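Local structure of 3-carboxy-cis,cis-muconate cycloisomerase (Acinetobacter calcoaceticus, 1Q5N) at residues 19-24 / 119-124; 25-30 / 66-71; 246-251 / 336-341; 256-261 / 290-295; 372-377 / 432-437. The protein is a largely helical cycloisomerase of the fumarase/aspartase (lyase) superfamily, assembled from four copies of one chain. All blocks are in the same frame, centred on the assembly; numbering follows the deposited sequence.

Contact 1: residues 19-24 / 119-124; sequences EIFSDR and ILQCRD
With CG set beside its backbone N (chi1 -75°) and the chain extended beyond it, Q121 sends its amide off helix 110-146 to the C-terminal end of helix 15-20, at I20 and F21. There NE2 of Q121 donates to O of I20 at 2.9 Å with an N-H...O angle of 152°, and the donor stands somewhat out of the carbonyl plane. The same NE2 gives to a water at 3.1 Å, which in turn donates to O of F21; one amide thus serves two consecutive carbonyls, the first directly and the second through the water. F21 is the first residue to leave helical geometry, and S22 is the N-cap of helix 23-43, its OG donating to O of E19 and accepting from N of A25. This tight helix-to-helix turn is thus pinned to a long helix of the lyase-family core. Packing flanks the bond. The F21 ring approaches the amide obliquely, planes 48° apart, with CD1 of F21 3.6 Å from NE2 of Q121. I20 runs past Q121 in the opposite direction, its CG2 3.8 Å from CB of Q121, and its CD1 reaches CB of D124 at 3.6 Å, while OD2 of D124 probably bonds to OH of Y29.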
# COMPACT_ATOMS: atom_id res chain seq x y z
N GLU A 19 5.19 -14.13 21.41
CA GLU A 19 6.03 -15.26 21.80
C GLU A 19 5.98 -16.33 20.71
O GLU A 19 7.00 -16.92 20.39
CB GLU A 19 5.54 -15.85 23.12
CG GLU A 19 6.68 -16.19 24.09
CD GLU A 19 6.14 -16.64 25.47
OE1 GLU A 19 5.54 -15.79 26.22
OE2 GLU A 19 6.33 -17.87 25.77
N ILE A 20 4.79 -16.58 20.14
CA ILE A 20 4.70 -17.59 19.10
C ILE A 20 5.60 -17.26 17.90
O ILE A 20 6.12 -18.18 17.26
CB ILE A 20 3.22 -17.77 18.63
CG1 ILE A 20 2.45 -18.55 19.71
CG2 ILE A 20 3.13 -18.54 17.31
CD1 ILE A 20 0.95 -18.52 19.49
N PHE A 21 5.82 -15.96 17.64
CA PHE A 21 6.66 -15.50 16.52
C PHE A 21 8.05 -15.06 16.89
O PHE A 21 8.77 -14.49 16.06
CB PHE A 21 5.94 -14.38 15.74
CG PHE A 21 4.75 -14.89 14.92
CD1 PHE A 21 4.95 -15.58 13.72
CD2 PHE A 21 3.43 -14.75 15.39
CE1 PHE A 21 3.85 -16.13 12.98
CE2 PHE A 21 2.32 -15.29 14.66
CZ PHE A 21 2.53 -15.98 13.47
N SER A 22 8.48 -15.35 18.11
CA SER A 22 9.84 -15.00 18.53
C SER A 22 10.87 -15.98 17.89
O SER A 22 10.50 -17.08 17.43
CB SER A 22 9.91 -15.08 20.05
OG SER A 22 9.84 -16.44 20.48
N ASP A 23 12.14 -15.60 17.85
CA ASP A 23 13.15 -16.46 17.27
C ASP A 23 13.17 -17.85 17.91
O ASP A 23 13.26 -18.90 17.24
CB ASP A 23 14.54 -15.83 17.41
CG ASP A 23 14.72 -14.60 16.53
OD1 ASP A 23 13.99 -14.45 15.53
OD2 ASP A 23 15.59 -13.77 16.83
N ARG A 24 13.04 -17.85 19.23
CA ARG A 24 13.06 -19.05 20.01
C ARG A 24 11.87 -19.95 19.68
O ARG A 24 12.04 -21.15 19.46
CB ARG A 24 13.12 -18.64 21.48
CG ARG A 24 13.47 -19.75 22.41
CD ARG A 24 14.39 -19.29 23.56
NE ARG A 24 14.67 -20.43 24.42
CZ ARG A 24 13.71 -21.19 24.96
NH1 ARG A 24 12.41 -20.91 24.73
NH2 ARG A 24 14.03 -22.26 25.70
N ILE A 119 3.03 -22.51 9.30
CA ILE A 119 1.67 -22.98 9.53
C ILE A 119 1.42 -23.42 11.00
O ILE A 119 0.30 -23.24 11.54
CB ILE A 119 1.32 -24.11 8.57
CG1 ILE A 119 1.26 -23.55 7.14
CG2 ILE A 119 0.01 -24.76 8.99
CD1 ILE A 119 0.27 -22.39 6.97
N LEU A 120 2.44 -23.99 11.64
CA LEU A 120 2.27 -24.38 13.03
C LEU A 120 2.09 -23.10 13.86
O LEU A 120 1.24 -23.06 14.76
CB LEU A 120 3.46 -25.20 13.56
CG LEU A 120 3.59 -26.62 12.95
CD1 LEU A 120 4.82 -27.31 13.49
CD2 LEU A 120 2.34 -27.43 13.25
N GLN A 121 2.88 -22.07 13.56
CA GLN A 121 2.75 -20.81 14.27
C GLN A 121 1.34 -20.22 14.02
O GLN A 121 0.67 -19.79 14.95
CB GLN A 121 3.81 -19.81 13.81
CG GLN A 121 5.22 -20.08 14.32
CD GLN A 121 6.23 -19.12 13.70
OE1 GLN A 121 6.28 -19.00 12.48
NE2 GLN A 121 7.03 -18.42 14.53
N CYS A 122 0.89 -20.21 12.76
CA CYS A 122 -0.41 -19.68 12.42
C CYS A 122 -1.51 -20.45 13.15
O CYS A 122 -2.54 -19.87 13.53
CB CYS A 122 -0.65 -19.77 10.90
SG CYS A 122 0.35 -18.61 9.90
N ARG A 123 -1.33 -21.77 13.30
CA ARG A 123 -2.36 -22.52 13.97
C ARG A 123 -2.50 -22.03 15.40
O ARG A 123 -3.61 -21.81 15.89
CB ARG A 123 -2.07 -24.02 13.97
CG ARG A 123 -3.21 -24.82 14.64
CD ARG A 123 -3.04 -26.33 14.47
NE ARG A 123 -1.76 -26.85 14.97
CZ ARG A 123 -1.31 -28.09 14.76
NH1 ARG A 123 -2.04 -28.97 14.04
NH2 ARG A 123 -0.14 -28.47 15.26
N ASP A 124 -1.38 -21.86 16.08
CA ASP A 124 -1.44 -21.45 17.46
C ASP A 124 -1.90 -19.99 17.65
O ASP A 124 -2.65 -19.69 18.59
CB ASP A 124 -0.08 -21.67 18.14
CG ASP A 124 0.21 -23.17 18.42
OD1 ASP A 124 -0.73 -23.99 18.35
OD2 ASP A 124 1.38 -23.53 18.71
O HOH W 1 8.41 -15.95 13.20

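Contact 2: residues 25-30 / 66-71; sequences ALVSYM and IDFDAL
V27 is the bump of this contact: its isopropyl group points from helix 23-43 toward a shallow hollow formed by I66, F68 and L71. The motif on the far side is a short turn between two helices of this lyase-family fold, with an Asp N-cap: I66 leaves helix 62-65, D67 serves as the cap and helix 68-78 begins. The two methyls of V27 divide the hollow between them. CG1 of V27, anti to its own backbone N (chi1 176°), takes the I66 side, 4.0 Å from CD1 of I66. CG2 of V27 points between the other two, 3.6 Å from CE2 of F68 and 3.9 Å from CD2 of L71; the branches of V27 and L71 meet tip to tip. F68 comes from the direction opposite to V27, and the methyl lies obliquely to its ring. One wall of the hollow is shaped from within, because CG2 of I66 sits 3.6 Å above the ring plane of F68, displaced toward the rim. The packing is wholly apolar, and it is extended by F85 and I63 of the same chain and by L7 of the second subunit, which touches both V27 and L71. The turn itself is held by polar bonds away from V27. N of D67 donates to OE1 of Q88, while the carboxylate of D67 caps the new helix: OD1 of D67 accepts from N of A70 in a weak bond at 3.4 Å, and from N of D69 at 3.2 Å, the latter arriving from above the carboxylate plane.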
# COMPACT_ATOMS: atom_id res chain seq x y z
N ALA A 25 10.65 -19.39 19.62
CA ALA A 25 9.55 -20.27 19.26
C ALA A 25 9.67 -20.77 17.82
O ALA A 25 9.31 -21.93 17.53
CB ALA A 25 8.17 -19.56 19.46
N LEU A 26 10.15 -19.92 16.92
CA LEU A 26 10.26 -20.31 15.52
C LEU A 26 11.15 -21.56 15.40
O LEU A 26 10.77 -22.56 14.78
CB LEU A 26 10.82 -19.17 14.63
CG LEU A 26 11.06 -19.62 13.17
CD1 LEU A 26 9.74 -19.99 12.48
CD2 LEU A 26 11.81 -18.54 12.42
N VAL A 27 12.33 -21.50 16.03
CA VAL A 27 13.26 -22.65 16.02
C VAL A 27 12.62 -23.87 16.71
O VAL A 27 12.84 -25.01 16.31
CB VAL A 27 14.61 -22.30 16.68
CG1 VAL A 27 15.48 -23.57 16.73
CG2 VAL A 27 15.33 -21.17 15.88
N SER A 28 11.78 -23.63 17.72
CA SER A 28 11.09 -24.71 18.40
C SER A 28 10.19 -25.44 17.44
O SER A 28 10.15 -26.66 17.41
CB SER A 28 10.19 -24.16 19.50
OG SER A 28 10.67 -24.63 20.73
N TYR A 29 9.44 -24.67 16.66
CA TYR A 29 8.50 -25.25 15.70
C TYR A 29 9.27 -25.96 14.59
O TYR A 29 8.79 -26.97 14.05
CB TYR A 29 7.59 -24.16 15.09
CG TYR A 29 6.54 -23.63 16.04
CD1 TYR A 29 5.44 -24.42 16.40
CD2 TYR A 29 6.58 -22.31 16.50
CE1 TYR A 29 4.41 -23.92 17.18
CE2 TYR A 29 5.52 -21.78 17.30
CZ TYR A 29 4.44 -22.61 17.63
OH TYR A 29 3.39 -22.16 18.40
N MET A 30 10.45 -25.47 14.24
CA MET A 30 11.24 -26.14 13.20
C MET A 30 11.69 -27.50 13.72
O MET A 30 11.69 -28.51 12.96
CB MET A 30 12.45 -25.29 12.78
CG MET A 30 12.03 -24.04 11.96
SD MET A 30 13.41 -22.91 11.67
CE MET A 30 14.09 -23.73 10.32
N ILE A 66 21.22 -25.20 21.01
CA ILE A 66 21.44 -24.39 19.83
C ILE A 66 22.05 -22.99 20.07
O ILE A 66 21.61 -22.26 20.94
CB ILE A 66 20.11 -24.31 19.05
CG1 ILE A 66 19.99 -25.57 18.19
CG2 ILE A 66 20.03 -23.03 18.25
CD1 ILE A 66 18.69 -25.74 17.61
N ASP A 67 23.07 -22.63 19.29
CA ASP A 67 23.77 -21.33 19.42
C ASP A 67 23.09 -20.28 18.55
O ASP A 67 23.31 -20.24 17.33
CB ASP A 67 25.24 -21.46 19.00
CG ASP A 67 26.02 -20.16 19.14
OD1 ASP A 67 25.47 -19.18 19.68
OD2 ASP A 67 27.21 -20.12 18.73
N PHE A 68 22.30 -19.40 19.17
CA PHE A 68 21.57 -18.41 18.43
C PHE A 68 22.40 -17.33 17.77
O PHE A 68 21.97 -16.77 16.76
CB PHE A 68 20.45 -17.83 19.30
CG PHE A 68 19.26 -18.76 19.40
CD1 PHE A 68 19.24 -19.80 20.31
CD2 PHE A 68 18.16 -18.60 18.54
CE1 PHE A 68 18.16 -20.70 20.37
CE2 PHE A 68 17.08 -19.48 18.59
CZ PHE A 68 17.07 -20.53 19.51
N ASP A 69 23.58 -17.05 18.28
CA ASP A 69 24.44 -16.06 17.64
C ASP A 69 25.04 -16.69 16.39
O ASP A 69 25.15 -16.05 15.32
CB ASP A 69 25.55 -15.63 18.58
CG ASP A 69 25.03 -14.75 19.67
OD1 ASP A 69 24.73 -13.56 19.36
OD2 ASP A 69 24.91 -15.24 20.83
N ALA A 70 25.46 -17.94 16.52
CA ALA A 70 26.02 -18.64 15.38
C ALA A 70 24.90 -18.68 14.34
O ALA A 70 25.12 -18.36 13.19
CB ALA A 70 26.43 -20.06 15.80
N LEU A 71 23.68 -19.05 14.76
CA LEU A 71 22.55 -19.16 13.85
C LEU A 71 22.25 -17.85 13.10
O LEU A 71 22.05 -17.88 11.89
CB LEU A 71 21.29 -19.65 14.60
CG LEU A 71 20.15 -20.16 13.69
CD1 LEU A 71 20.69 -21.33 12.90
CD2 LEU A 71 18.89 -20.58 14.48

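Contact 3: residues 246-251 / 336-341; sequences IITGNV and QLTAGA
T248 and T338 come together where helix 235-261 and helix 323-351 run side by side, two neighbours in the long helical bundle at the centre of this lyase-family fold. The short segments point the same general way, their axes 34° apart and 9.4 Å at closest approach, and the CA atoms of the two threonines are 5.5 Å from each other. The polar part of the contact is this pair alone, the side chains crossing at a slant with OG1 of T248 and OG1 of T338 2.9 Å apart. Each OG1 lies beside its own backbone N, which also lets it turn back to its own helix: OG1 of T338 bonds to O of I334, and OG1 of T248 weakly to O of L244. These buried hydroxyls thus have backbone carbonyls as partners. Apolar contacts lie beside the pair. CG2 of I247 meets CG2 of T338 at 3.8 Å, the two side chains crossing at about a right angle. F177 of helix 166-191 and V295 of helix 290-311 also pack on V251, which lies one turn beyond I247. Placed between its backbone N and carbonyl carbon by the torsion of V251 (chi1 -60°), CG2 of V251 touches CB of A341 at 3.8 Å.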
# COMPACT_ATOMS: atom_id res chain seq x y z
N ILE A 246 -9.33 -7.88 8.01
CA ILE A 246 -10.70 -7.47 8.21
C ILE A 246 -10.99 -7.27 9.70
O ILE A 246 -11.67 -6.32 10.09
CB ILE A 246 -11.67 -8.50 7.62
CG1 ILE A 246 -11.63 -8.44 6.09
CG2 ILE A 246 -13.09 -8.25 8.14
CD1 ILE A 246 -12.30 -9.67 5.47
N ILE A 247 -10.44 -8.14 10.54
CA ILE A 247 -10.67 -8.01 11.96
C ILE A 247 -10.07 -6.70 12.45
O ILE A 247 -10.67 -5.99 13.25
CB ILE A 247 -10.05 -9.22 12.77
CG1 ILE A 247 -10.84 -10.49 12.43
CG2 ILE A 247 -9.99 -8.88 14.29
CD1 ILE A 247 -10.10 -11.81 12.80
N THR A 248 -8.87 -6.38 11.97
CA THR A 248 -8.26 -5.14 12.43
C THR A 248 -9.08 -3.96 11.94
O THR A 248 -9.26 -3.00 12.69
CB THR A 248 -6.82 -5.01 11.95
OG1 THR A 248 -6.05 -6.00 12.62
CG2 THR A 248 -6.24 -3.61 12.27
N GLY A 249 -9.61 -4.04 10.71
CA GLY A 249 -10.45 -2.96 10.23
C GLY A 249 -11.72 -2.80 11.11
O GLY A 249 -12.15 -1.67 11.36
N ASN A 250 -12.33 -3.90 11.57
CA ASN A 250 -13.54 -3.79 12.42
C ASN A 250 -13.24 -3.07 13.74
O ASN A 250 -14.03 -2.22 14.18
CB ASN A 250 -14.15 -5.18 12.81
CG ASN A 250 -14.78 -5.90 11.63
OD1 ASN A 250 -15.51 -5.30 10.82
ND2 ASN A 250 -14.53 -7.20 11.53
N VAL A 251 -12.12 -3.38 14.40
CA VAL A 251 -11.89 -2.71 15.69
C VAL A 251 -11.35 -1.29 15.47
O VAL A 251 -11.48 -0.41 16.35
CB VAL A 251 -10.99 -3.56 16.67
CG1 VAL A 251 -11.69 -4.92 16.93
CG2 VAL A 251 -9.59 -3.80 16.09
N GLN A 336 0.55 -10.06 15.03
CA GLN A 336 0.86 -9.32 16.24
C GLN A 336 0.07 -8.03 16.44
O GLN A 336 -0.33 -7.74 17.57
CB GLN A 336 2.35 -9.03 16.30
CG GLN A 336 3.14 -10.18 16.86
CD GLN A 336 4.63 -9.93 16.73
OE1 GLN A 336 5.19 -10.10 15.66
NE2 GLN A 336 5.25 -9.48 17.80
N LEU A 337 -0.17 -7.27 15.36
CA LEU A 337 -0.94 -6.03 15.44
C LEU A 337 -2.42 -6.33 15.65
O LEU A 337 -3.12 -5.59 16.39
CB LEU A 337 -0.76 -5.16 14.18
CG LEU A 337 0.63 -4.52 14.07
CD1 LEU A 337 0.94 -4.07 12.68
CD2 LEU A 337 0.70 -3.36 15.03
N THR A 338 -2.91 -7.40 15.02
CA THR A 338 -4.32 -7.77 15.14
C THR A 338 -4.64 -8.25 16.57
O THR A 338 -5.65 -7.83 17.18
CB THR A 338 -4.69 -8.89 14.14
OG1 THR A 338 -4.45 -8.45 12.81
CG2 THR A 338 -6.17 -9.30 14.29
N ALA A 339 -3.79 -9.13 17.12
CA ALA A 339 -3.98 -9.66 18.47
C ALA A 339 -3.82 -8.47 19.44
O ALA A 339 -4.58 -8.35 20.41
CB ALA A 339 -2.93 -10.79 18.77
N GLY A 340 -2.85 -7.59 19.18
CA GLY A 340 -2.70 -6.41 20.04
C GLY A 340 -3.95 -5.50 19.98
O GLY A 340 -4.47 -5.03 21.00
N ALA A 341 -4.47 -5.28 18.79
CA ALA A 341 -5.64 -4.40 18.66
C ALA A 341 -6.87 -5.05 19.32
O ALA A 341 -7.69 -4.36 19.92
CB ALA A 341 -5.94 -4.07 17.13

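Contact 4: residues 256-261 / 290-295; sequences RDWSLM and VAAASV
CB of A292 is met by two residues of segment 256-261, W258 and S259, in the C-terminal part of helix 235-261. NE1 of W258 lies 3.6 Å from this methyl, and CB of S259 is 3.8 Å from it. The indole stands obliquely to the alanines; CZ2 of W258, in its six-membered ring, lies 3.9 Å from N of A292 and 4.1 Å from CB of A291. CG of W258 occupies the crowded position between backbone N and carbonyl carbon (chi1 83°), a torsion that brings the ring across to the facing helix. The next shell is E271, which ties both sides together: its OE2 accepts from NE1 of W258 and from N of A292, and its OE1 from N of A291. One carboxylate therefore fixes the indole and receives N-H groups from the first turn of helix 290-311, where the helix dipole would probably help to stabilise its negative charge. V348 of helix 323-351 packs on both W258 and A291. OG of S259 turns back to O of A255. Farther out, R256 forms a salt bridge with E316 of the third subunit. With local axes 9.4 Å apart and N-to-C directions at 146°, the segments make a roughly antiparallel pair, as in the central helical bundle of fumarase/aspartase-superfamily tetramers, to which several subunits contribute helices.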
# COMPACT_ATOMS: atom_id res chain seq x y z
N ARG A 256 -12.25 4.42 16.22
CA ARG A 256 -12.53 5.76 15.70
C ARG A 256 -13.78 6.29 16.43
O ARG A 256 -13.79 7.41 16.90
CB ARG A 256 -12.79 5.72 14.18
CG ARG A 256 -13.38 7.02 13.51
CD ARG A 256 -12.53 8.29 13.71
NE ARG A 256 -11.11 8.12 13.45
CZ ARG A 256 -10.57 7.97 12.24
NH1 ARG A 256 -11.34 7.94 11.13
NH2 ARG A 256 -9.25 7.90 12.12
N ASP A 257 -14.82 5.47 16.53
CA ASP A 257 -16.06 5.87 17.19
C ASP A 257 -15.94 6.21 18.70
O ASP A 257 -16.39 7.29 19.12
CB ASP A 257 -17.18 4.81 17.00
CG ASP A 257 -17.69 4.75 15.57
OD1 ASP A 257 -17.35 5.64 14.75
OD2 ASP A 257 -18.43 3.82 15.25
N TRP A 258 -15.33 5.33 19.50
CA TRP A 258 -15.29 5.65 20.90
C TRP A 258 -14.37 6.83 21.19
O TRP A 258 -14.63 7.60 22.12
CB TRP A 258 -15.00 4.40 21.78
CG TRP A 258 -13.56 4.00 21.94
CD1 TRP A 258 -12.58 4.72 22.53
CD2 TRP A 258 -12.95 2.74 21.58
NE1 TRP A 258 -11.41 4.02 22.57
CE2 TRP A 258 -11.60 2.80 21.99
CE3 TRP A 258 -13.43 1.58 20.95
CZ2 TRP A 258 -10.69 1.73 21.81
CZ3 TRP A 258 -12.52 0.51 20.75
CH2 TRP A 258 -11.17 0.60 21.19
N SER A 259 -13.32 7.04 20.39
CA SER A 259 -12.46 8.20 20.70
C SER A 259 -13.20 9.48 20.29
O SER A 259 -12.99 10.53 20.87
CB SER A 259 -11.08 8.10 20.03
OG SER A 259 -11.14 8.05 18.62
N LEU A 260 -14.06 9.41 19.27
CA LEU A 260 -14.82 10.61 18.89
C LEU A 260 -15.83 10.89 20.04
O LEU A 260 -16.14 12.06 20.36
CB LEU A 260 -15.61 10.39 17.59
CG LEU A 260 -14.80 10.52 16.29
CD1 LEU A 260 -15.73 10.22 15.12
CD2 LEU A 260 -14.20 11.93 16.16
N MET A 261 -16.33 9.82 20.66
CA MET A 261 -17.30 9.99 21.74
C MET A 261 -16.62 10.48 23.03
O MET A 261 -17.29 10.86 23.97
CB MET A 261 -18.09 8.69 21.97
CG MET A 261 -19.02 8.36 20.80
SD MET A 261 -19.81 6.68 20.92
CE MET A 261 -20.92 7.03 22.06
N VAL A 290 -5.81 6.20 25.20
CA VAL A 290 -4.63 5.40 24.96
C VAL A 290 -4.92 4.14 24.16
O VAL A 290 -4.14 3.76 23.30
CB VAL A 290 -3.98 5.03 26.32
CG1 VAL A 290 -2.83 4.10 26.12
CG2 VAL A 290 -3.49 6.31 26.98
N ALA A 291 -6.05 3.49 24.40
CA ALA A 291 -6.30 2.27 23.68
C ALA A 291 -6.63 2.58 22.20
O ALA A 291 -6.24 1.82 21.28
CB ALA A 291 -7.44 1.48 24.34
N ALA A 292 -7.32 3.68 21.98
CA ALA A 292 -7.69 4.02 20.60
C ALA A 292 -6.43 4.32 19.77
O ALA A 292 -6.34 3.89 18.61
CB ALA A 292 -8.67 5.24 20.59
N ALA A 293 -5.47 5.03 20.37
CA ALA A 293 -4.24 5.37 19.69
C ALA A 293 -3.51 4.12 19.14
O ALA A 293 -3.07 4.10 17.98
CB ALA A 293 -3.32 6.19 20.63
N SER A 294 -3.41 3.07 19.94
CA SER A 294 -2.79 1.82 19.49
C SER A 294 -3.62 1.13 18.41
O SER A 294 -3.10 0.66 17.41
CB SER A 294 -2.67 0.82 20.64
OG SER A 294 -1.82 1.34 21.63
N VAL A 295 -4.92 1.01 18.66
CA VAL A 295 -5.77 0.35 17.69
C VAL A 295 -5.78 1.11 16.35
O VAL A 295 -5.75 0.49 15.31
CB VAL A 295 -7.25 0.18 18.24
CG1 VAL A 295 -8.15 -0.43 17.18
CG2 VAL A 295 -7.24 -0.77 19.45

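Contact 5: residues 372-377 / 432-437; sequences AEAVMM and ESYLGN
Y434 and A374 form the middle of this contact, the tyrosine ring lying against the start of helix 372-383. CB of A374 sits over the centre of one ring face, 3.8 Å from the ring centroid and 13° off the normal, a clear CH-pi contact. The ring is brought there by CG of Y434 standing anti to the backbone N (chi1 -157°), on a loop between helix 422-428 and helix 438-447. E373 comes next: its side chain crosses the tyrosine at about a right angle, with the carboxylate and ring planes 67° apart. OH of Y434 donates at 3.0 Å to OE2 of E373, which accepts through its anti lone pair, the one away from the other oxygen, and OE2 lies in the ring plane at its edge. M377, one turn along the helix from E373, adds CG at 3.7 Å from OH of Y434. All this joins two parts of the C-terminal region of the chain, which resembles that of adenylosuccinate lyase. Against it A204 of the third subunit packs on Y434, and S205 of that subunit on E373. The chemistry implies a ring covered on one face by a methyl and held at its hydroxyl by a carboxylate, which would probably polarise the phenol O-H.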
# COMPACT_ATOMS: atom_id res chain seq x y z
N ALA A 372 -37.61 17.42 13.71
CA ALA A 372 -38.49 17.99 12.69
C ALA A 372 -39.19 16.96 11.83
O ALA A 372 -40.39 17.08 11.54
CB ALA A 372 -37.71 18.94 11.80
N GLU A 373 -38.46 15.95 11.39
CA GLU A 373 -39.14 14.99 10.54
C GLU A 373 -40.12 14.10 11.34
O GLU A 373 -41.17 13.74 10.82
CB GLU A 373 -38.12 14.24 9.66
CG GLU A 373 -37.75 12.87 10.01
CD GLU A 373 -37.04 12.19 8.84
OE1 GLU A 373 -36.25 12.91 8.18
OE2 GLU A 373 -37.24 10.98 8.60
N ALA A 374 -39.83 13.83 12.61
CA ALA A 374 -40.73 13.08 13.46
C ALA A 374 -42.07 13.91 13.56
O ALA A 374 -43.17 13.34 13.43
CB ALA A 374 -40.11 12.88 14.87
N VAL A 375 -41.98 15.22 13.78
CA VAL A 375 -43.19 16.06 13.87
C VAL A 375 -43.99 16.03 12.56
O VAL A 375 -45.22 15.99 12.55
CB VAL A 375 -42.85 17.55 14.19
CG1 VAL A 375 -44.12 18.38 14.20
CG2 VAL A 375 -42.12 17.64 15.53
N MET A 376 -43.27 16.03 11.46
CA MET A 376 -43.88 15.99 10.17
C MET A 376 -44.65 14.66 9.91
O MET A 376 -45.72 14.67 9.31
CB MET A 376 -42.79 16.22 9.15
CG MET A 376 -43.29 16.77 7.86
SD MET A 376 -42.60 15.71 6.64
CE MET A 376 -43.92 14.39 6.62
N MET A 377 -44.08 13.53 10.37
CA MET A 377 -44.74 12.20 10.22
C MET A 377 -46.02 12.12 11.08
O MET A 377 -47.01 11.54 10.65
CB MET A 377 -43.81 11.06 10.67
CG MET A 377 -42.58 10.86 9.82
SD MET A 377 -42.98 10.29 8.18
CE MET A 377 -42.50 11.70 7.20
N GLU A 432 -36.93 8.88 22.00
CA GLU A 432 -37.38 7.47 22.04
C GLU A 432 -38.55 7.20 21.13
O GLU A 432 -38.79 6.06 20.76
CB GLU A 432 -37.88 7.07 23.43
CG GLU A 432 -36.87 7.22 24.51
CD GLU A 432 -36.98 8.53 25.26
OE1 GLU A 432 -37.23 9.59 24.63
OE2 GLU A 432 -36.79 8.48 26.50
N SER A 433 -39.31 8.21 20.78
CA SER A 433 -40.46 7.90 19.96
C SER A 433 -40.11 7.83 18.45
O SER A 433 -41.00 7.61 17.60
CB SER A 433 -41.51 8.96 20.20
OG SER A 433 -41.13 10.13 19.49
N TYR A 434 -38.83 8.03 18.11
CA TYR A 434 -38.48 7.99 16.70
C TYR A 434 -37.25 7.11 16.42
O TYR A 434 -36.25 7.59 15.86
CB TYR A 434 -38.24 9.43 16.21
CG TYR A 434 -38.42 9.55 14.73
CD1 TYR A 434 -39.62 9.18 14.15
CD2 TYR A 434 -37.42 10.09 13.92
CE1 TYR A 434 -39.84 9.35 12.82
CE2 TYR A 434 -37.63 10.27 12.59
CZ TYR A 434 -38.85 9.90 12.04
OH TYR A 434 -39.11 10.04 10.70
N LEU A 435 -37.32 5.86 16.85
CA LEU A 435 -36.23 4.91 16.72
C LEU A 435 -36.48 3.81 15.68
O LEU A 435 -35.69 2.90 15.55
CB LEU A 435 -35.95 4.30 18.08
CG LEU A 435 -35.44 5.28 19.14
CD1 LEU A 435 -35.45 4.59 20.54
CD2 LEU A 435 -34.00 5.73 18.81
N GLY A 436 -37.59 3.92 14.94
CA GLY A 436 -37.91 2.95 13.91
C GLY A 436 -37.79 1.49 14.35
O GLY A 436 -38.29 1.12 15.41
N ASN A 437 -37.13 0.65 13.57
CA ASN A 437 -37.04 -0.74 13.98
C ASN A 437 -35.72 -1.09 14.65
O ASN A 437 -35.24 -2.22 14.52
CB ASN A 437 -37.29 -1.68 12.78
CG ASN A 437 -36.03 -1.86 11.91
OD1 ASN A 437 -35.16 -0.97 11.83
ND2 ASN A 437 -35.94 -3.00 11.24

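Contacts 1 and 2 share helix 23-43, with centres about 13 Å apart, and touch through D124 and Y29; contact 2 is nested inside the loop that contact 1 closes. Farther along the chain, contacts 3 and 4 share helix 235-261, their centres again about 13 Å apart, meeting where V295 packs on V251, with contact 4 nested inside contact 3. Contact 3 lies near the centre of the chain, about 17 Å from contact 1 between centres. Contact 5 comes last, about 53 Å from contact 1 centre to centre and across the chain's centre from it. Two nested pairs thus tie up the elongated helical body, while the C-terminal region is closed separately; contacts 3, 4 and 5 all border the third subunit.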